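Local coordinates for uncharacterized protein AF_1796 (Archaeoglobus fulgidus, PDB 1VIM) that is of uncharacterised function but belongs to the PHI subfamily of SIS proteins, so it may bind phosphosugar-like carbohydrate derivatives and act as an isomerase, at residues 21-26 against 142-147; 38-43 against 118-123; 48-53 against 90-95. One frame throughout, in Å; residues are numbered along the deposited sequence. Where two conformers were deposited one is given.

How the contacts relate
From the N terminus, helix 12-31 supplies the first half of contact 1. Its partner, loop 142-147, comes only after the last strand of the sheet, so contact 1 closes the longest of the three loops. Helix 34-46 follows and packs on strand 118-123 in contact 2, which lies within that span. Strand 50-53 comes next and pairs with strand 92-96 in contact 3, the innermost closure. None of the three cross. Contacts 2 and 3 meet in one parallel sheet, where L93 is hydrogen-bonded through its backbone to K118 and V120. Contact 1 stands apart, its centre about 22 Å from contact 2's and about 29 Å from contact 3's.

Contact 1: residues 21-26 against 142-147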
ATOM      1  N   VAL A  21      17.587 -14.914  18.515  1.00 11.74           N
ATOM      2  CA  VAL A  21      17.284 -15.233  17.121  1.00 11.38           C
ATOM      3  C   VAL A  21      18.078 -16.478  16.674  1.00 11.62           C
ATOM      4  O   VAL A  21      17.489 -17.382  16.077  1.00 11.81           O
ATOM      5  CB  VAL A  21      17.567 -14.026  16.193  1.00 11.77           C
ATOM      6  CG1 VAL A  21      17.420 -14.417  14.705  1.00 14.66           C
ATOM      7  CG2 VAL A  21      16.576 -12.933  16.509  1.00 12.92           C
ATOM      8  N   SER A  22      19.386 -16.519  17.001  1.00 12.60           N
ATOM      9  CA  SER A  22      20.228 -17.681  16.679  1.00 14.96           C
ATOM     10  C   SER A  22      19.621 -18.968  17.220  1.00 14.55           C
ATOM     11  O   SER A  22      19.522 -19.993  16.502  1.00 15.38           O
ATOM     12  CB  SER A  22      21.611 -17.493  17.290  1.00 16.77           C
ATOM     13  OG  SER A  22      22.359 -16.609  16.506  1.00 21.09           O
ATOM     14  N   GLU A  23      19.171 -18.928  18.468  1.00 13.97           N
ATOM     15  CA  GLU A  23      18.617 -20.124  19.091  1.00 14.95           C
ATOM     16  C   GLU A  23      17.331 -20.544  18.418  1.00 13.86           C
ATOM     17  O   GLU A  23      17.074 -21.731  18.241  1.00 14.72           O
ATOM     18  CB  GLU A  23      18.390 -19.879  20.584  1.00 17.35           C
ATOM     19  CG  GLU A  23      17.875 -21.093  21.345  1.00 21.89           C
ATOM     20  CD  GLU A  23      18.927 -22.154  21.610  1.00 25.93           C
ATOM     21  OE1 GLU A  23      20.103 -21.976  21.219  1.00 27.39           O
ATOM     22  OE2 GLU A  23      18.549 -23.180  22.221  1.00 28.95           O
ATOM     23  N   HIS A  24      16.507 -19.571  18.036  1.00 12.06           N
ATOM     24  CA  HIS A  24      15.254 -19.887  17.361  1.00 12.11           C
ATOM     25  C   HIS A  24      15.441 -20.454  15.971  1.00 11.87           C
ATOM     26  O   HIS A  24      14.655 -21.308  15.564  1.00 12.61           O
ATOM     27  CB  HIS A  24      14.339 -18.654  17.372  1.00 11.49           C
ATOM     28  CG  HIS A  24      13.677 -18.458  18.699  1.00 11.05           C
ATOM     29  ND1 HIS A  24      12.317 -18.561  18.862  1.00 11.49           N
ATOM     30  CD2 HIS A  24      14.196 -18.215  19.925  1.00 12.28           C
ATOM     31  CE1 HIS A  24      12.022 -18.377  20.137  1.00 11.35           C
ATOM     32  NE2 HIS A  24      13.146 -18.175  20.806  1.00 12.28           N
ATOM     33  N   ILE A  25      16.470 -19.996  15.253  1.00 12.77           N
ATOM     34  CA  ILE A  25      16.707 -20.566  13.930  1.00 15.27           C
ATOM     35  C   ILE A  25      17.229 -21.996  14.071  1.00 16.00           C
ATOM     36  O   ILE A  25      16.808 -22.879  13.324  1.00 16.63           O
ATOM     37  CB  ILE A  25      17.680 -19.722  13.096  1.00 17.10           C
ATOM     38  CG1 ILE A  25      17.223 -18.273  12.966  1.00 18.86           C
ATOM     39  CG2 ILE A  25      17.846 -20.337  11.691  1.00 19.33           C
ATOM     40  CD1 ILE A  25      18.436 -17.299  12.601  1.00 20.73           C
ATOM     41  N   LYS A  26      18.112 -22.221  15.037  1.00 16.28           N
ATOM     42  CA  LYS A  26      18.541 -23.591  15.332  1.00 18.49           C
ATOM     43  C   LYS A  26      17.340 -24.476  15.693  1.00 17.48           C
ATOM     44  O   LYS A  26      17.246 -25.637  15.234  1.00 17.63           O
ATOM     45  CB  LYS A  26      19.594 -23.562  16.441  1.00 20.98           C
ATOM     46  CG  LYS A  26      20.896 -22.940  15.944  1.00 25.40           C
ATOM     47  CD  LYS A  26      21.990 -22.909  16.990  1.00 29.89           C
ATOM     48  CE  LYS A  26      23.269 -22.362  16.400  1.00 33.10           C
ATOM     49  NZ  LYS A  26      24.364 -23.387  16.383  1.00 35.05           N
ATOM     50  N   GLY A 142       6.752 -18.995  17.527  1.00 15.91           N
ATOM     51  CA  GLY A 142       7.417 -17.815  18.038  1.00 17.19           C
ATOM     52  C   GLY A 142       8.117 -18.186  19.332  1.00 18.14           C
ATOM     53  O   GLY A 142       9.323 -18.232  19.383  1.00 19.33           O
ATOM     54  N   LYS A 143       7.335 -18.447  20.371  1.00 19.49           N
ATOM     55  CA  LYS A 143       7.870 -18.877  21.669  1.00 18.98           C
ATOM     56  C   LYS A 143       8.151 -20.386  21.689  1.00 19.80           C
ATOM     57  O   LYS A 143       7.329 -21.204  21.218  1.00 21.03           O
ATOM     58  CB  LYS A 143       6.882 -18.510  22.771  1.00 19.49           C
ATOM     59  CG  LYS A 143       7.397 -18.843  24.183  1.00 19.98           C
ATOM     60  CD  LYS A 143       6.290 -18.730  25.230  1.00 21.64           C
ATOM     61  CE  LYS A 143       5.572 -20.052  25.470  1.00 22.57           C
ATOM     62  NZ  LYS A 143       6.407 -21.200  25.965  1.00 22.27           N
ATOM     63  N   MET A 144       9.296 -20.769  22.242  1.00 19.74           N
ATOM     64  CA  MET A 144       9.653 -22.184  22.397  1.00 20.57           C
ATOM     65  C   MET A 144       9.122 -22.757  23.697  1.00 20.59           C
ATOM     66  O   MET A 144       8.799 -22.007  24.613  1.00 18.90           O
ATOM     67  CB  MET A 144      11.153 -22.360  22.327  1.00 22.29           C
ATOM     68  CG  MET A 144      11.664 -22.035  20.950  1.00 26.08           C
ATOM     69  SD  MET A 144      13.413 -22.124  20.809  1.00 31.68           S
ATOM     70  CE  MET A 144      13.950 -21.262  22.150  1.00 31.19           C
ATOM     71  N   LYS A 145       9.040 -24.090  23.745  1.00 21.21           N
ATOM     72  CA  LYS A 145       8.526 -24.842  24.886  1.00 21.78           C
ATOM     73  C   LYS A 145       9.175 -24.375  26.194  1.00 20.17           C
ATOM     74  O   LYS A 145       8.484 -24.112  27.189  1.00 20.93           O
ATOM     75  CB  LYS A 145       8.756 -26.354  24.637  1.00 23.01           C
ATOM     76  CG  LYS A 145       8.780 -27.252  25.875  1.00 26.63           C
ATOM     77  N   GLN A 146      10.496 -24.229  26.159  1.00 18.75           N
ATOM     78  CA  GLN A 146      11.274 -23.930  27.357  1.00 17.50           C
ATOM     79  C   GLN A 146      11.283 -22.436  27.711  1.00 15.96           C
ATOM     80  O   GLN A 146      11.838 -22.061  28.750  1.00 15.34           O
ATOM     81  CB  GLN A 146      12.718 -24.443  27.198  1.00 19.15           C
ATOM     82  CG  GLN A 146      13.596 -23.664  26.156  1.00 23.63           C
ATOM     83  CD  GLN A 146      15.024 -24.232  25.960  1.00 27.53           C
ATOM     84  OE1 GLN A 146      15.941 -23.495  25.582  1.00 31.28           O
ATOM     85  NE2 GLN A 146      15.203 -25.521  26.209  1.00 30.03           N
ATOM     86  N   GLU A 147      10.705 -21.579  26.863  1.00 14.09           N
ATOM     87  CA  GLU A 147      10.716 -20.134  27.126  1.00 12.96           C
ATOM     88  C   GLU A 147       9.482 -19.608  27.842  1.00 12.84           C
ATOM     89  O   GLU A 147       8.379 -20.037  27.552  1.00 15.18           O
ATOM     90  CB  GLU A 147      10.842 -19.365  25.816  1.00 12.64           C
ATOM     91  CG  GLU A 147      12.221 -19.421  25.183  1.00 12.62           C
ATOM     92  CD  GLU A 147      12.253 -18.769  23.818  1.00 11.48           C
ATOM     93  OE1 GLU A 147      11.254 -18.862  23.082  1.00 12.51           O
ATOM     94  OE2 GLU A 147      13.281 -18.138  23.493  1.00 14.66           O
TER
HETATM   95  O   HOH W   1      18.642 -23.778  25.193  1.00 29.82           O
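E23 leans over the methyl end of M144. Its CG lies 4.0 Å from M144 CE, and the two side chains cross at about a right angle. Farther out, one water donates to both E23 OE2 and Q146 OE1, bridging the helix to the loop.

H24 carries most of the contact. Its CG, anti to the carbonyl carbon (chi1 -78°), is turned toward the loop. M144 SD sits over the centre of one ring face, 3.9 Å above the plane, a Met-aromatic contact. M144 CG adds a CH-pi contact over the same face. At the ring edge, H24 NE2 donates to E147 OE2 at 2.7 Å and 167°. The acceptor lies near the ring plane. This His-carboxylate bond ties helix 12-31 to the loop between strand 136-139 and helix 149-155. The loop makes a type I beta turn from M144 to E147. The other oxygen, E147 OE1, accepts from M144 N at 2.9 Å, so one carboxylate holds both the ring and the turn. An alanine for E147 removes both acceptors, and would probably leave the imidazole freer to rotate and the M144-E147 turn looser. On the helix face toward the second subunit, I25 packs on S22 of that subunit.

Contact 2: residues 38-43 against 118-123; sequences GEMIKL and KLVAVT
M40 lies across V120 at about a right angle. CG is anti to the backbone N (chi1 177°), and the chain is extended beyond it. CG, SD and CE all lie close to one methyl of V120. M40 SD is 3.9 Å from V120 CG1, and M40 CG and CE are each about as close to that same methyl. The tip goes one step farther along the strand. There M40 CE meets V122 CG2 at 4.1 Å, again with the side chains at about a right angle. One methionine thus spans two valines of the strand.

L43 stands one helical turn later and works differently. Its two methyls divide the strand between them. L43 CD1 touches the second methyl of V120, CG2, at 4.0 Å, and these two side chains slide past each other in opposite directions. L43 CD2 meets K118 CD at 3.8 Å, where the side chains cross at about a right angle. K118 is extended to its end, and its aliphatic part lies against the leucine at the exposed margin of the contact. V120 is the shared element, with CG1 given to M40 and CG2 to L43. No hydrogen bond joins the two segments. The interface is apolar packing.

The axes of segments 38-43 and 118-123 come within 9.7 Å, with 139° between their directions, so the helix runs roughly against the strand. Helix 34-46 also reaches the next strand, 136-139, where M40 touches M138 and L43 touches V136. Helix 160-181 packs beside it through L173, which meets M40 and I41. On the other face of strand 118-123, L119 and A121 pack against helix 129-133.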
ATOM      1  N   GLY A  38       6.485 -30.494   2.562  1.00 13.62           N
ATOM      2  CA  GLY A  38       6.130 -31.105   1.293  1.00 13.81           C
ATOM      3  C   GLY A  38       4.678 -30.882   0.893  1.00 13.41           C
ATOM      4  O   GLY A  38       4.385 -30.632  -0.293  1.00 14.50           O
ATOM      5  N   GLU A  39       3.757 -30.987   1.863  1.00 13.81           N
ATOM      6  CA  GLU A  39       2.319 -30.788   1.604  1.00 14.54           C
ATOM      7  C   GLU A  39       2.049 -29.340   1.184  1.00 13.66           C
ATOM      8  O   GLU A  39       1.236 -29.069   0.290  1.00 13.45           O
ATOM      9  CB  GLU A  39       1.474 -31.134   2.839  1.00 16.06           C
ATOM     10  CG  GLU A  39       1.463 -32.617   3.178  1.00 20.68           C
ATOM     11  CD  GLU A  39       0.980 -32.887   4.590  1.00 28.67           C
ATOM     12  OE1 GLU A  39       0.554 -31.929   5.285  1.00 32.15           O
ATOM     13  OE2 GLU A  39       1.030 -34.071   5.011  1.00 32.62           O
ATOM     14  N   MET A  40       2.723 -28.405   1.847  1.00 12.81           N
ATOM     15  CA  MET A  40       2.591 -26.987   1.481  1.00 12.00           C
ATOM     16  C   MET A  40       3.084 -26.725   0.060  1.00 12.65           C
ATOM     17  O   MET A  40       2.404 -26.064  -0.733  1.00 12.97           O
ATOM     18  CB  MET A  40       3.336 -26.096   2.489  1.00 12.21           C
ATOM     19  CG  MET A  40       3.313 -24.616   2.131  1.00 11.44           C
ATOM     20  SD  MET A  40       3.967 -23.625   3.487  1.00 12.29           S
ATOM     21  CE  MET A  40       3.712 -21.954   2.833  1.00 11.69           C
ATOM     22  N   ILE A  41       4.261 -27.264  -0.279  1.00 12.15           N
ATOM     23  CA  ILE A  41       4.772 -27.135  -1.648  1.00 13.69           C
ATOM     24  C   ILE A  41       3.798 -27.734  -2.659  1.00 13.36           C
ATOM     25  O   ILE A  41       3.516 -27.138  -3.695  1.00 13.32           O
ATOM     26  CB  ILE A  41       6.167 -27.786  -1.788  1.00 13.35           C
ATOM     27  CG1 ILE A  41       7.172 -26.945  -1.008  1.00 14.29           C
ATOM     28  CG2 ILE A  41       6.611 -27.866  -3.270  1.00 15.72           C
ATOM     29  CD1 ILE A  41       8.552 -27.585  -0.878  1.00 16.74           C
ATOM     30  N   LYS A  42       3.274 -28.925  -2.354  1.00 14.72           N
ATOM     31  CA  LYS A  42       2.320 -29.573  -3.238  1.00 15.71           C
ATOM     32  C   LYS A  42       1.076 -28.706  -3.509  1.00 14.74           C
ATOM     33  O   LYS A  42       0.645 -28.585  -4.667  1.00 14.80           O
ATOM     34  CB  LYS A  42       1.904 -30.938  -2.677  1.00 16.40           C
ATOM     35  CG  LYS A  42       0.915 -31.688  -3.552  1.00 20.55           C
ATOM     36  N   LEU A  43       0.509 -28.087  -2.462  1.00 14.46           N
ATOM     37  CA  LEU A  43      -0.656 -27.215  -2.671  1.00 13.67           C
ATOM     38  C   LEU A  43      -0.302 -25.968  -3.477  1.00 13.25           C
ATOM     39  O   LEU A  43      -1.068 -25.537  -4.352  1.00 14.22           O
ATOM     40  CB  LEU A  43      -1.328 -26.806  -1.356  1.00 15.50           C
ATOM     41  CG  LEU A  43      -2.088 -27.861  -0.555  1.00 15.71           C
ATOM     42  CD1 LEU A  43      -2.946 -27.173   0.496  1.00 15.77           C
ATOM     43  CD2 LEU A  43      -2.971 -28.694  -1.464  1.00 16.32           C
ATOM     44  N   LYS A 118      -8.482 -23.787  -1.061  1.00 10.60           N
ATOM     45  CA  LYS A 118      -7.704 -24.435  -0.014  1.00 11.77           C
ATOM     46  C   LYS A 118      -6.959 -23.377   0.812  1.00 10.88           C
ATOM     47  O   LYS A 118      -6.809 -22.224   0.374  1.00 10.78           O
ATOM     48  CB  LYS A 118      -6.743 -25.473  -0.610  1.00 12.03           C
ATOM     49  CG  LYS A 118      -7.526 -26.683  -1.198  1.00 13.18           C
ATOM     50  CD  LYS A 118      -6.626 -27.749  -1.719  1.00 15.20           C
ATOM     51  CE  LYS A 118      -7.447 -28.859  -2.353  1.00 16.72           C
ATOM     52  NZ  LYS A 118      -6.525 -29.973  -2.743  1.00 20.80           N
ATOM     53  N   LEU A 119      -6.483 -23.772   1.992  1.00 10.53           N
ATOM     54  CA  LEU A 119      -5.858 -22.845   2.925  1.00  9.16           C
ATOM     55  C   LEU A 119      -4.635 -23.483   3.559  1.00  9.87           C
ATOM     56  O   LEU A 119      -4.701 -24.616   4.060  1.00 10.01           O
ATOM     57  CB  LEU A 119      -6.866 -22.446   4.014  1.00 11.02           C
ATOM     58  CG  LEU A 119      -6.368 -21.606   5.197  1.00 11.09           C
ATOM     59  CD1 LEU A 119      -5.909 -20.196   4.750  1.00 12.49           C
ATOM     60  CD2 LEU A 119      -7.458 -21.479   6.291  1.00 13.79           C
ATOM     61  N   VAL A 120      -3.517 -22.771   3.485  1.00  9.22           N
ATOM     62  CA  VAL A 120      -2.326 -23.082   4.244  1.00  9.38           C
ATOM     63  C   VAL A 120      -2.215 -22.055   5.342  1.00  9.49           C
ATOM     64  O   VAL A 120      -2.197 -20.848   5.064  1.00 10.98           O
ATOM     65  CB  VAL A 120      -1.048 -23.034   3.388  1.00 10.04           C
ATOM     66  CG1 VAL A 120       0.180 -23.293   4.239  1.00 11.34           C
ATOM     67  CG2 VAL A 120      -1.137 -23.992   2.209  1.00 11.69           C
ATOM     68  N   ALA A 121      -2.113 -22.521   6.588  1.00  9.42           N
ATOM     69  CA  ALA A 121      -1.921 -21.622   7.722  1.00 10.03           C
ATOM     70  C   ALA A 121      -0.472 -21.669   8.140  1.00 10.44           C
ATOM     71  O   ALA A 121       0.027 -22.728   8.480  1.00 12.13           O
ATOM     72  CB  ALA A 121      -2.849 -22.006   8.888  1.00 10.28           C
ATOM     73  N   VAL A 122       0.200 -20.518   8.118  1.00  9.28           N
ATOM     74  CA  VAL A 122       1.554 -20.379   8.654  1.00  9.62           C
ATOM     75  C   VAL A 122       1.385 -19.692  10.001  1.00  9.62           C
ATOM     76  O   VAL A 122       1.079 -18.496  10.063  1.00  9.62           O
ATOM     77  CB  VAL A 122       2.479 -19.566   7.731  1.00  9.47           C
ATOM     78  CG1 VAL A 122       3.862 -19.446   8.350  1.00 11.13           C
ATOM     79  CG2 VAL A 122       2.542 -20.190   6.339  1.00 10.28           C
ATOM     80  N   THR A 123       1.573 -20.465  11.061  1.00 10.33           N
ATOM     81  CA  THR A 123       1.150 -20.044  12.395  1.00 10.62           C
ATOM     82  C   THR A 123       1.977 -20.720  13.468  1.00 11.26           C
ATOM     83  O   THR A 123       2.558 -21.781  13.220  1.00 11.91           O
ATOM     84  CB  THR A 123      -0.383 -20.341  12.583  1.00 11.01           C
ATOM     85  OG1 THR A 123      -0.834 -19.913  13.882  1.00 12.49           O
ATOM     86  CG2 THR A 123      -0.709 -21.851  12.526  1.00 12.31           C
TER

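Contact 3: residues 48-53 against 90-95; sequences RSIFVI and QDVLVG. Unlike the reference sequence in segment 90-95: G95 (reference Ala).
The guanidinium of R48 meets the carboxylate of D91 at its edge, with the two planes 33° apart. In this salt bridge R48 grips the carboxylate side-on with two nitrogens, NE and NH2, one to each oxygen. R48 NE donates to D91 OD1 at 2.9 Å, and that oxygen lies in the guanidinium plane. R48 NH2 reaches D91 OD2 at 2.8 Å, with that oxygen tilted from the plane. Both oxygens use their syn lone pairs. The chain of R48 bends at chi3 (79°), which turns NE toward D91 OD1. D91 OD1 also takes a weak bond from S49 N, and OD2 a bond from T88 N. The carboxylate is thus held at both oxygens, which would probably favour its charged form.

The ring of F51 lies next to the same group. V92 O is at its edge, near the ring plane. D91 OD2 approaches F51 CE1 obliquely at 3.5 Å. The ring also meets that of Y77, on the neighbouring strand 76-78.

The backbones pair in parallel, I50 with V92 through I53 with G95. The bonds run V92 N to S49 O, F51 N to V92 O (2.8 Å), V94 N to F51 O (2.8 Å) and I53 N to V94 O. On one face, I50 CG1 rests on V92 CG1 at 3.8 Å. On the other, L93 CD1 fits between F51 CB and I53 CG2. Helix 56-71 packs over I50 and V52 on the first face, and helix 103-115 over L93 and I53 on the second. G95 differs from the reference sequence, which has alanine there.

Strands 50-53 and 92-96 are neighbouring inner strands of a five-stranded parallel sheet, with 92-96 at its centre and helices on both faces. This is the alpha-beta-alpha sandwich of the SIS domain.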
ATOM      1  N   ARG A  48      -4.482 -23.372  -8.991  1.00 10.16           N
ATOM      2  CA  ARG A  48      -4.551 -22.493 -10.148  1.00 10.36           C
ATOM      3  C   ARG A  48      -3.747 -21.219  -9.911  1.00 11.09           C
ATOM      4  O   ARG A  48      -2.931 -20.828 -10.737  1.00 11.92           O
ATOM      5  CB  ARG A  48      -6.002 -22.151 -10.409  1.00 11.40           C
ATOM      6  CG  ARG A  48      -6.221 -21.172 -11.538  1.00 11.15           C
ATOM      7  CD  ARG A  48      -7.692 -20.739 -11.707  1.00 12.36           C
ATOM      8  NE  ARG A  48      -7.996 -19.731 -10.699  1.00 13.33           N
ATOM      9  CZ  ARG A  48      -8.630 -18.587 -10.919  1.00 14.05           C
ATOM     10  NH1 ARG A  48      -9.137 -18.290 -12.127  1.00 15.60           N
ATOM     11  NH2 ARG A  48      -8.749 -17.724  -9.903  1.00 15.67           N
ATOM     12  N   SER A  49      -3.994 -20.572  -8.770  1.00  9.37           N
ATOM     13  CA  SER A  49      -3.230 -19.399  -8.368  1.00 10.16           C
ATOM     14  C   SER A  49      -3.174 -19.336  -6.860  1.00  9.45           C
ATOM     15  O   SER A  49      -3.943 -20.008  -6.178  1.00  9.68           O
ATOM     16  CB  SER A  49      -3.799 -18.101  -8.919  1.00 12.60           C
ATOM     17  OG  SER A  49      -4.272 -18.168 -10.236  0.65 15.09           O
ATOM     18  N   ILE A  50      -2.209 -18.569  -6.357  1.00  9.08           N
ATOM     19  CA  ILE A  50      -1.920 -18.478  -4.940  1.00  8.52           C
ATOM     20  C   ILE A  50      -2.280 -17.074  -4.491  1.00  8.20           C
ATOM     21  O   ILE A  50      -1.921 -16.086  -5.137  1.00  8.62           O
ATOM     22  CB  ILE A  50      -0.419 -18.762  -4.658  1.00  8.84           C
ATOM     23  CG1 ILE A  50      -0.040 -20.144  -5.213  1.00 11.01           C
ATOM     24  CG2 ILE A  50      -0.120 -18.647  -3.156  1.00 10.99           C
ATOM     25  CD1 ILE A  50       1.153 -20.118  -6.132  1.00 15.33           C
ATOM     26  N   PHE A  51      -3.000 -17.010  -3.375  1.00  7.17           N
ATOM     27  CA  PHE A  51      -3.326 -15.742  -2.755  1.00  7.61           C
ATOM     28  C   PHE A  51      -2.669 -15.725  -1.392  1.00  8.22           C
ATOM     29  O   PHE A  51      -2.646 -16.777  -0.712  1.00  9.02           O
ATOM     30  CB  PHE A  51      -4.841 -15.612  -2.582  1.00  8.07           C
ATOM     31  CG  PHE A  51      -5.613 -15.447  -3.878  1.00  8.10           C
ATOM     32  CD1 PHE A  51      -5.693 -16.474  -4.826  1.00 10.25           C
ATOM     33  CD2 PHE A  51      -6.314 -14.270  -4.133  1.00  8.77           C
ATOM     34  CE1 PHE A  51      -6.412 -16.299  -6.009  1.00  9.12           C
ATOM     35  CE2 PHE A  51      -7.058 -14.108  -5.288  1.00  9.14           C
ATOM     36  CZ  PHE A  51      -7.094 -15.099  -6.231  1.00  8.76           C
ATOM     37  N   VAL A  52      -2.154 -14.569  -0.961  1.00  7.67           N
ATOM     38  CA  VAL A  52      -1.516 -14.491   0.361  1.00  8.07           C
ATOM     39  C   VAL A  52      -2.151 -13.407   1.209  1.00  8.06           C
ATOM     40  O   VAL A  52      -2.641 -12.386   0.678  1.00  8.83           O
ATOM     41  CB  VAL A  52       0.003 -14.259   0.293  1.00  8.48           C
ATOM     42  CG1 VAL A  52       0.650 -15.280  -0.628  1.00 10.09           C
ATOM     43  CG2 VAL A  52       0.305 -12.822  -0.115  1.00 12.05           C
ATOM     44  N   ILE A  53      -2.151 -13.609   2.531  1.00  8.03           N
ATOM     45  CA  ILE A  53      -2.683 -12.583   3.433  1.00  9.87           C
ATOM     46  C   ILE A  53      -1.988 -12.624   4.774  1.00  8.64           C
ATOM     47  O   ILE A  53      -1.715 -13.707   5.302  1.00  8.76           O
ATOM     48  CB  ILE A  53      -4.222 -12.707   3.621  1.00 11.17           C
ATOM     49  CG1 ILE A  53      -4.752 -11.556   4.501  1.00 14.16           C
ATOM     50  CG2 ILE A  53      -4.603 -14.066   4.243  1.00 12.86           C
ATOM     51  CD1 ILE A  53      -6.244 -11.483   4.556  0.65 15.90           C
ATOM     52  N   GLN A  90     -10.374 -23.347  -7.081  1.00  9.76           N
ATOM     53  CA  GLN A  90      -9.152 -23.988  -7.554  1.00  9.57           C
ATOM     54  C   GLN A  90      -7.891 -23.349  -6.986  1.00  8.86           C
ATOM     55  O   GLN A  90      -6.773 -23.765  -7.332  1.00  9.16           O
ATOM     56  CB  GLN A  90      -9.071 -23.926  -9.073  1.00  9.17           C
ATOM     57  CG  GLN A  90     -10.197 -24.700  -9.760  1.00 10.41           C
ATOM     58  CD  GLN A  90      -9.858 -25.003 -11.196  1.00 10.88           C
ATOM     59  OE1 GLN A  90      -8.976 -24.378 -11.786  1.00 11.95           O
ATOM     60  NE2 GLN A  90     -10.529 -26.008 -11.754  1.00 11.45           N
ATOM     61  N   ASP A  91      -8.059 -22.325  -6.142  1.00  9.31           N
ATOM     62  CA  ASP A  91      -6.920 -21.572  -5.651  1.00  9.39           C
ATOM     63  C   ASP A  91      -6.502 -22.010  -4.250  1.00  9.67           C
ATOM     64  O   ASP A  91      -7.177 -22.799  -3.594  1.00 11.72           O
ATOM     65  CB  ASP A  91      -7.274 -20.073  -5.692  1.00 10.21           C
ATOM     66  CG  ASP A  91      -7.598 -19.615  -7.070  1.00 10.74           C
ATOM     67  OD1 ASP A  91      -6.902 -20.037  -8.047  1.00 11.06           O
ATOM     68  OD2 ASP A  91      -8.535 -18.830  -7.294  1.00 11.21           O
ATOM     69  N   VAL A  92      -5.377 -21.476  -3.800  1.00  9.60           N
ATOM     70  CA  VAL A  92      -4.940 -21.684  -2.433  1.00  9.28           C
ATOM     71  C   VAL A  92      -4.653 -20.332  -1.802  1.00  9.60           C
ATOM     72  O   VAL A  92      -4.059 -19.462  -2.433  1.00  9.59           O
ATOM     73  CB  VAL A  92      -3.727 -22.630  -2.358  1.00 10.78           C
ATOM     74  CG1 VAL A  92      -2.523 -22.053  -3.050  1.00 12.96           C
ATOM     75  CG2 VAL A  92      -3.398 -22.989  -0.899  1.00 11.81           C
ATOM     76  N   LEU A  93      -5.085 -20.179  -0.569  1.00  9.13           N
ATOM     77  CA  LEU A  93      -4.799 -19.001   0.239  1.00  7.96           C
ATOM     78  C   LEU A  93      -3.760 -19.391   1.262  1.00  8.48           C
ATOM     79  O   LEU A  93      -3.903 -20.428   1.931  1.00  9.45           O
ATOM     80  CB  LEU A  93      -6.078 -18.569   0.957  1.00  8.96           C
ATOM     81  CG  LEU A  93      -5.973 -17.377   1.919  1.00  7.50           C
ATOM     82  CD1 LEU A  93      -5.493 -16.083   1.198  1.00 10.01           C
ATOM     83  CD2 LEU A  93      -7.316 -17.151   2.568  1.00 10.11           C
ATOM     84  N   VAL A  94      -2.723 -18.572   1.386  1.00  7.80           N
ATOM     85  CA  VAL A  94      -1.706 -18.752   2.421  1.00  8.17           C
ATOM     86  C   VAL A  94      -1.918 -17.613   3.414  1.00  8.25           C
ATOM     87  O   VAL A  94      -1.729 -16.445   3.081  1.00  8.72           O
ATOM     88  CB  VAL A  94      -0.271 -18.705   1.857  1.00  8.74           C
ATOM     89  CG1 VAL A  94       0.739 -18.901   3.000  1.00  9.39           C
ATOM     90  CG2 VAL A  94      -0.090 -19.785   0.748  1.00 10.14           C
ATOM     91  N   GLY A  95      -2.294 -17.952   4.637  1.00  8.59           N
ATOM     92  CA  GLY A  95      -2.520 -16.977   5.688  1.00  8.39           C
ATOM     93  C   GLY A  95      -1.429 -17.061   6.727  1.00  8.99           C
ATOM     94  O   GLY A  95      -1.099 -18.141   7.219  1.00  9.82           O
TER